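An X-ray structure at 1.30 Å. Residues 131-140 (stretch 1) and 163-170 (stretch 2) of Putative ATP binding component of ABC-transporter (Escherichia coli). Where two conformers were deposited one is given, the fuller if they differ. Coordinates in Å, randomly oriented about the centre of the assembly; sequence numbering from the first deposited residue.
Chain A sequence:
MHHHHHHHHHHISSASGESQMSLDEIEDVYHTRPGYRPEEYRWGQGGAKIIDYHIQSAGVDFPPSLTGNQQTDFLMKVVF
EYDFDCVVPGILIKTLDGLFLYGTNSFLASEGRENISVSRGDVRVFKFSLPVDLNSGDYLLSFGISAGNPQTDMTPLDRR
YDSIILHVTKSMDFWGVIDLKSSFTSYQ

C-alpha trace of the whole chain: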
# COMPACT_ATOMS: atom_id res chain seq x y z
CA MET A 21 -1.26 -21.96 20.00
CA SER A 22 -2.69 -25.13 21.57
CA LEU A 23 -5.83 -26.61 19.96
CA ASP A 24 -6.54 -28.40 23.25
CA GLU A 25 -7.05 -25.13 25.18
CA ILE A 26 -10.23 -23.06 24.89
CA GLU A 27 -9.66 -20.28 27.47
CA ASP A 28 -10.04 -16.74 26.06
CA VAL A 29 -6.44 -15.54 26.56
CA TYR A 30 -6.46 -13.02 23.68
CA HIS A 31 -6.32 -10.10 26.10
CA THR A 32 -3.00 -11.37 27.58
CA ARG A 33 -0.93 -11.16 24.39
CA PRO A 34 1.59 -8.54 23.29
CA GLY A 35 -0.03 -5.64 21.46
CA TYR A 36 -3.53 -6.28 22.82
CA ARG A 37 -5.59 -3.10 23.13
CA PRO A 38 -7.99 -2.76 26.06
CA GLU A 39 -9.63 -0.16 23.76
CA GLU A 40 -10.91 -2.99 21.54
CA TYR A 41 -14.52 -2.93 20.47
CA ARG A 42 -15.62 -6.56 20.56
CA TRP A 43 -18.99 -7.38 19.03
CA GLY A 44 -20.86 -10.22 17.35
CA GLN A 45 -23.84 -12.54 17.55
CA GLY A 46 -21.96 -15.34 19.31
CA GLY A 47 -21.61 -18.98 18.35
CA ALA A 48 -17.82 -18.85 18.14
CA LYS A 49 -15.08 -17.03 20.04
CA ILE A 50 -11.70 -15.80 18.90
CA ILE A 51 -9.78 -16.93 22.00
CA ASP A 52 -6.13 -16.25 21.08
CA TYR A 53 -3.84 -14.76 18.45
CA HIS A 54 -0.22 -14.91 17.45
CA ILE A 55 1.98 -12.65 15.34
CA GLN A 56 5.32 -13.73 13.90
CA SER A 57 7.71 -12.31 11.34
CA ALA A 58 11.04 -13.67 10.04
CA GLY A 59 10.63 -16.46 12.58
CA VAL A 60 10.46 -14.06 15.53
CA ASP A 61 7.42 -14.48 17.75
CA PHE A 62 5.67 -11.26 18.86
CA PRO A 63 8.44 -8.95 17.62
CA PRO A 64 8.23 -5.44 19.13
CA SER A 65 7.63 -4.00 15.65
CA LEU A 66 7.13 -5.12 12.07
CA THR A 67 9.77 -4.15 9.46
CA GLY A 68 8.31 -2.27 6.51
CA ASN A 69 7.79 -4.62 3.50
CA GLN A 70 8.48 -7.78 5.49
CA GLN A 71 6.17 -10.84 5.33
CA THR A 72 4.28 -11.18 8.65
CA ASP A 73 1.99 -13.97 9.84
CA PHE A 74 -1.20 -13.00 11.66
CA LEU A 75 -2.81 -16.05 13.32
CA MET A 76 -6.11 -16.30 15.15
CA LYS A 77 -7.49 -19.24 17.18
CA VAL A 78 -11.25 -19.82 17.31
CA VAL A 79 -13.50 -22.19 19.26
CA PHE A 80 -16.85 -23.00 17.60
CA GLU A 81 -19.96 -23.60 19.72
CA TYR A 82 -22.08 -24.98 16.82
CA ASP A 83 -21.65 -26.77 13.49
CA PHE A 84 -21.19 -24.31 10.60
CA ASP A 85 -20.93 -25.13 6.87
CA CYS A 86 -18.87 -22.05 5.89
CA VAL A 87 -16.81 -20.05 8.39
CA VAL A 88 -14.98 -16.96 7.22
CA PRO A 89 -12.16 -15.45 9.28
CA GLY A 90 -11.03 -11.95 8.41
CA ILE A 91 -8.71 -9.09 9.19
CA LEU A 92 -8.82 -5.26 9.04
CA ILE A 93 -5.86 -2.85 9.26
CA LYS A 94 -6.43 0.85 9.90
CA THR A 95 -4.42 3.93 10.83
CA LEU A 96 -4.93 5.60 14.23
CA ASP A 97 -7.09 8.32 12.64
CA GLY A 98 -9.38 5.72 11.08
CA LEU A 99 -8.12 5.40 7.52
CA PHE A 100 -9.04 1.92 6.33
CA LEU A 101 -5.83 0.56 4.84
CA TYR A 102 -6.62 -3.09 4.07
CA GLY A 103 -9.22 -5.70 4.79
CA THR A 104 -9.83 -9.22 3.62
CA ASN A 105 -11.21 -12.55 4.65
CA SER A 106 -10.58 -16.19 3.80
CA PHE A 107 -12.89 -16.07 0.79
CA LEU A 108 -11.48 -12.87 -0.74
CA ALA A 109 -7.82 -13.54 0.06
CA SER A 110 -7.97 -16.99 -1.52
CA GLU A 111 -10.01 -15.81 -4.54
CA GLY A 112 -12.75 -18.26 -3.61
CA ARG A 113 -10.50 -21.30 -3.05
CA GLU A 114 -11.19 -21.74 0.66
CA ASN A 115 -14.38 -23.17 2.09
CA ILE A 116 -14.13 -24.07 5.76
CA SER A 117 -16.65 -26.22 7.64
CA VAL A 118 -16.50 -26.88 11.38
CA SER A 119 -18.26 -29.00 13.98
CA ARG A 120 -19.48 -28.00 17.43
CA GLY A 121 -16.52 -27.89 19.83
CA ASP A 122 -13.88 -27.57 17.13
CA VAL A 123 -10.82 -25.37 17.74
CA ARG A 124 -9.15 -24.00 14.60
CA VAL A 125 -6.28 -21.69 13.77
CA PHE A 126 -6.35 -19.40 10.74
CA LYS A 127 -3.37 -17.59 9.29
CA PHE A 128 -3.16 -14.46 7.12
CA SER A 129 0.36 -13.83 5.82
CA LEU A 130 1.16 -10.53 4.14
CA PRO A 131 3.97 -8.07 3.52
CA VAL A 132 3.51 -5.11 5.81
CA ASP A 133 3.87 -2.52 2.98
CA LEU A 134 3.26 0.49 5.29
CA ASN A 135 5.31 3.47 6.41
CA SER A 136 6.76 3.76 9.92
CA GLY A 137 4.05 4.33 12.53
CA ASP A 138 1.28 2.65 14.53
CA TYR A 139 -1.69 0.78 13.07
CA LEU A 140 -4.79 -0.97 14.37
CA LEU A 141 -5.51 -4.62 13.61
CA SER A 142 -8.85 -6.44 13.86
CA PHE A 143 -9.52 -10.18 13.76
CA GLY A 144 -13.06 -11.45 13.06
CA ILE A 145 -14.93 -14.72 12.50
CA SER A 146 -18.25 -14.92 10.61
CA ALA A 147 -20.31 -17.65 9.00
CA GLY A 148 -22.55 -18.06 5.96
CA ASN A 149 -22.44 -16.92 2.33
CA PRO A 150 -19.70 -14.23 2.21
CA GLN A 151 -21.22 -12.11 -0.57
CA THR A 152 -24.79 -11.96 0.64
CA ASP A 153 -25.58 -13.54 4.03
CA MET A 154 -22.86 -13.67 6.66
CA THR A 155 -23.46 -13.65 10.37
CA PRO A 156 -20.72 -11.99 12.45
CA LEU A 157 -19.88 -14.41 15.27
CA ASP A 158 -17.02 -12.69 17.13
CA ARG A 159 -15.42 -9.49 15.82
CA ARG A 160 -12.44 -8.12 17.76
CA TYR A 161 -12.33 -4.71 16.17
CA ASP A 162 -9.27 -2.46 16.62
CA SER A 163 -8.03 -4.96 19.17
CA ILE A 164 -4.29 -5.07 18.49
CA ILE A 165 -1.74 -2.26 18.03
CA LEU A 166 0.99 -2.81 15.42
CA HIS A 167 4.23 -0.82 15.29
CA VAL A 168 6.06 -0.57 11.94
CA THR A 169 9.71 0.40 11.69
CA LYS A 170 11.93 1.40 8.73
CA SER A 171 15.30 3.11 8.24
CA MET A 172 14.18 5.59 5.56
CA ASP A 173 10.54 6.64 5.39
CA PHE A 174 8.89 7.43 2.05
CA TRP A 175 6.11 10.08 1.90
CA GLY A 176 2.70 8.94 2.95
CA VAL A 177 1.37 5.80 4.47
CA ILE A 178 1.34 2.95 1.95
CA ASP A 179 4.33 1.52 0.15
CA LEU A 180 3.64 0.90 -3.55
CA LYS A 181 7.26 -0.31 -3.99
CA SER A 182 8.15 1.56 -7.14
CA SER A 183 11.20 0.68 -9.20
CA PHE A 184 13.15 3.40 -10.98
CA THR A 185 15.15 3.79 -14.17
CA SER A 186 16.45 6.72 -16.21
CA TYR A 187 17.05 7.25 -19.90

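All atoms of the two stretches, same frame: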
# COMPACT_ATOMS: atom_id res chain seq x y z
N PRO A 131 2.87 -9.00 3.37
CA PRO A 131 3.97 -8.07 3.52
C PRO A 131 3.44 -6.75 4.08
O PRO A 131 2.49 -6.19 3.55
CB PRO A 131 4.49 -7.92 2.09
CG PRO A 131 3.31 -8.07 1.26
CD PRO A 131 2.43 -9.07 1.97
N VAL A 132 4.04 -6.28 5.15
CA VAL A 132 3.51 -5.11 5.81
C VAL A 132 4.05 -3.85 5.08
O VAL A 132 4.99 -3.18 5.52
CB VAL A 132 3.80 -5.14 7.31
CG1 VAL A 132 3.18 -3.94 8.01
CG2 VAL A 132 3.26 -6.45 7.92
N ASP A 133 3.42 -3.57 3.95
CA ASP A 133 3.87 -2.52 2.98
C ASP A 133 3.31 -1.13 3.41
O ASP A 133 2.49 -0.53 2.72
CB ASP A 133 3.44 -2.92 1.55
CG ASP A 133 4.23 -4.08 0.96
OD1 ASP A 133 5.28 -4.46 1.50
OD2 ASP A 133 3.80 -4.65 -0.08
N LEU A 134 3.72 -0.70 4.60
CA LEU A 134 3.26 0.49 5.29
C LEU A 134 4.45 1.30 5.76
O LEU A 134 5.55 0.77 5.95
CB LEU A 134 2.38 0.15 6.51
CG LEU A 134 1.13 -0.68 6.23
CD1 LEU A 134 0.40 -0.99 7.50
CD2 LEU A 134 0.21 -0.00 5.25
N ASN A 135 4.25 2.60 5.93
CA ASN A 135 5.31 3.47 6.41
C ASN A 135 5.48 3.29 7.93
O ASN A 135 4.65 2.67 8.62
CB ASN A 135 4.98 4.93 6.07
CG ASN A 135 6.21 5.77 5.77
OD1 ASN A 135 7.34 5.32 5.99
ND2 ASN A 135 6.00 6.96 5.25
N SER A 136 6.57 3.81 8.47
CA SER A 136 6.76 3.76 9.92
C SER A 136 5.56 4.37 10.61
O SER A 136 4.99 5.36 10.11
CB SER A 136 7.97 4.60 10.35
OG SER A 136 9.17 4.04 9.88
N GLY A 137 5.16 3.79 11.74
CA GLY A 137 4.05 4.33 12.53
C GLY A 137 3.27 3.22 13.21
O GLY A 137 3.72 2.09 13.28
N ASP A 138 2.13 3.56 13.76
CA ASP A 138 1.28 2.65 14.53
C ASP A 138 -0.03 2.41 13.76
O ASP A 138 -0.59 3.35 13.16
CB ASP A 138 0.94 3.26 15.90
CG ASP A 138 2.11 3.27 16.87
OD1 ASP A 138 3.13 2.62 16.60
OD2 ASP A 138 1.99 3.96 17.91
N TYR A 139 -0.51 1.18 13.80
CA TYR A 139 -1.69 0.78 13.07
C TYR A 139 -2.55 -0.10 13.99
O TYR A 139 -2.07 -0.69 14.96
CB TYR A 139 -1.28 0.03 11.80
CG TYR A 139 -0.38 0.88 10.92
CD1 TYR A 139 -0.90 1.80 10.02
CD2 TYR A 139 1.00 0.81 11.04
CE1 TYR A 139 -0.10 2.59 9.25
CE2 TYR A 139 1.83 1.59 10.26
CZ TYR A 139 1.27 2.50 9.36
OH TYR A 139 2.05 3.30 8.57
N LEU A 140 -3.81 -0.22 13.63
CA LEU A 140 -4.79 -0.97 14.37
C LEU A 140 -5.25 -2.17 13.60
O LEU A 140 -5.70 -2.05 12.44
CB LEU A 140 -6.01 -0.11 14.70
CG LEU A 140 -5.74 1.19 15.45
CD1 LEU A 140 -6.99 2.01 15.62
CD2 LEU A 140 -5.09 0.91 16.81
N SER A 163 -8.41 -4.28 17.95
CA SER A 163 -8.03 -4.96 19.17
C SER A 163 -6.55 -5.17 19.39
O SER A 163 -6.17 -5.58 20.49
CB SER A 163 -8.75 -6.30 19.24
OG SER A 163 -8.40 -7.12 18.11
N ILE A 164 -5.73 -4.87 18.39
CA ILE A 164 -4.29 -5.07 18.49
C ILE A 164 -3.59 -3.85 17.89
O ILE A 164 -4.01 -3.36 16.82
CB ILE A 164 -3.86 -6.37 17.76
CG1 ILE A 164 -4.52 -7.62 18.40
CG2 ILE A 164 -2.34 -6.50 17.71
CD1 ILE A 164 -4.56 -8.83 17.48
N ILE A 165 -2.57 -3.34 18.58
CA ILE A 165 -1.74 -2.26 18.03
C ILE A 165 -0.51 -2.88 17.38
O ILE A 165 0.14 -3.77 17.95
CB ILE A 165 -1.41 -1.15 19.06
CG1 ILE A 165 -0.67 -0.00 18.37
CG2 ILE A 165 -0.66 -1.69 20.26
CD1 ILE A 165 -0.70 1.29 19.14
N LEU A 166 -0.20 -2.43 16.17
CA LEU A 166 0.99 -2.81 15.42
C LEU A 166 1.91 -1.60 15.29
O LEU A 166 1.46 -0.51 14.97
CB LEU A 166 0.62 -3.26 14.00
CG LEU A 166 -0.41 -4.39 13.87
CD1 LEU A 166 -0.66 -4.72 12.41
CD2 LEU A 166 0.02 -5.64 14.61
N HIS A 167 3.19 -1.83 15.48
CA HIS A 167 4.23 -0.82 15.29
C HIS A 167 5.04 -1.22 14.09
O HIS A 167 5.46 -2.37 14.03
CB HIS A 167 5.15 -0.72 16.52
CG HIS A 167 4.42 -0.60 17.81
ND1 HIS A 167 3.67 0.50 18.14
CD2 HIS A 167 4.32 -1.45 18.86
CE1 HIS A 167 3.14 0.33 19.34
NE2 HIS A 167 3.52 -0.84 19.80
N VAL A 168 5.25 -0.31 13.14
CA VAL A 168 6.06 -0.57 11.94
C VAL A 168 7.28 0.31 12.01
O VAL A 168 7.17 1.50 12.27
CB VAL A 168 5.26 -0.27 10.62
CG1 VAL A 168 6.16 -0.42 9.41
CG2 VAL A 168 4.06 -1.22 10.52
N THR A 169 8.42 -0.29 11.73
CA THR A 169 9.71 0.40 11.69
C THR A 169 10.38 0.27 10.31
O THR A 169 10.20 -0.73 9.61
CB THR A 169 10.69 -0.08 12.78
OG1 THR A 169 10.77 -1.52 12.77
CG2 THR A 169 10.23 0.37 14.15
N LYS A 170 11.12 1.32 9.95
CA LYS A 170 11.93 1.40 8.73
C LYS A 170 13.14 2.28 9.02
O LYS A 170 13.17 3.03 10.02
CB LYS A 170 11.14 2.08 7.60
CG LYS A 170 9.85 1.44 7.19
CD LYS A 170 9.16 2.23 6.09
CE LYS A 170 9.95 2.19 4.80
NZ LYS A 170 10.00 0.83 4.19
O HOH W 1 7.41 -0.18 3.98
O HOH W 2 10.92 3.56 12.05

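Strand 137-140 pairs antiparallel with strand 163-169, and the contact buries 620 Å² summed over both sides. Two hydrogen-bonded pairs set the register: Gly-137 N to Val-168 O (3.1 Å) and Val-168 N to Gly-137 O (2.8 Å), then Tyr-139 N to Leu-166 O and Leu-166 N to Tyr-139 O (both 2.8 Å). Gly-137 has phi/psi 146/-169, where a CB would jam against the carbonyl O of Ser-136, so the backbone alone calls for glycine. Asp-138 and His-167 form a non-hydrogen-bonded pair, CA atoms 4.6 Å apart, with side chains on the same face. Both take chi1 m (-73° and -49°), and His-167 turns its ring edge to the carboxylate: ND1 donates to Asp-138 OD1 at 2.7 Å, nearly straight at 173°. Leu-140 and Ile-165 share this face.

On the face of Tyr-139, Leu-166 and Val-168 the packing is mostly apolar. Val-168, the residue most covered by the other stretch, is t (174°); its CG2 meets Val-132 CG1 at 3.8 Å and Tyr-139 CE2 at 3.6 Å, while its CG1 lies 3.5 Å from Asn-135 O. A branched valine thus fills the space between the strand and the preceding loop. Tyr-139, m with chi2 -84°, extends its buried ring past Val-168 so that OH donates to Asn-135 O (2.7 Å), satisfying the hydroxyl and tying the loop to the strand. Asn-135, chi1 off-well at -147°, brings OD1 to Ser-136 N (3.0 Å).

At the open end Lys-170 lays its aliphatic chain along the loop, CD 3.6 Å from Asn-135 OD1. Chi3 and chi4, both p, curl the tip so that NZ donates to water 1 (2.8 Å), which donates to Leu-134 O (2.9 Å). Water 2 bridges Ser-136 OG (2.8 Å) and Lys-170 N (3.1 Å).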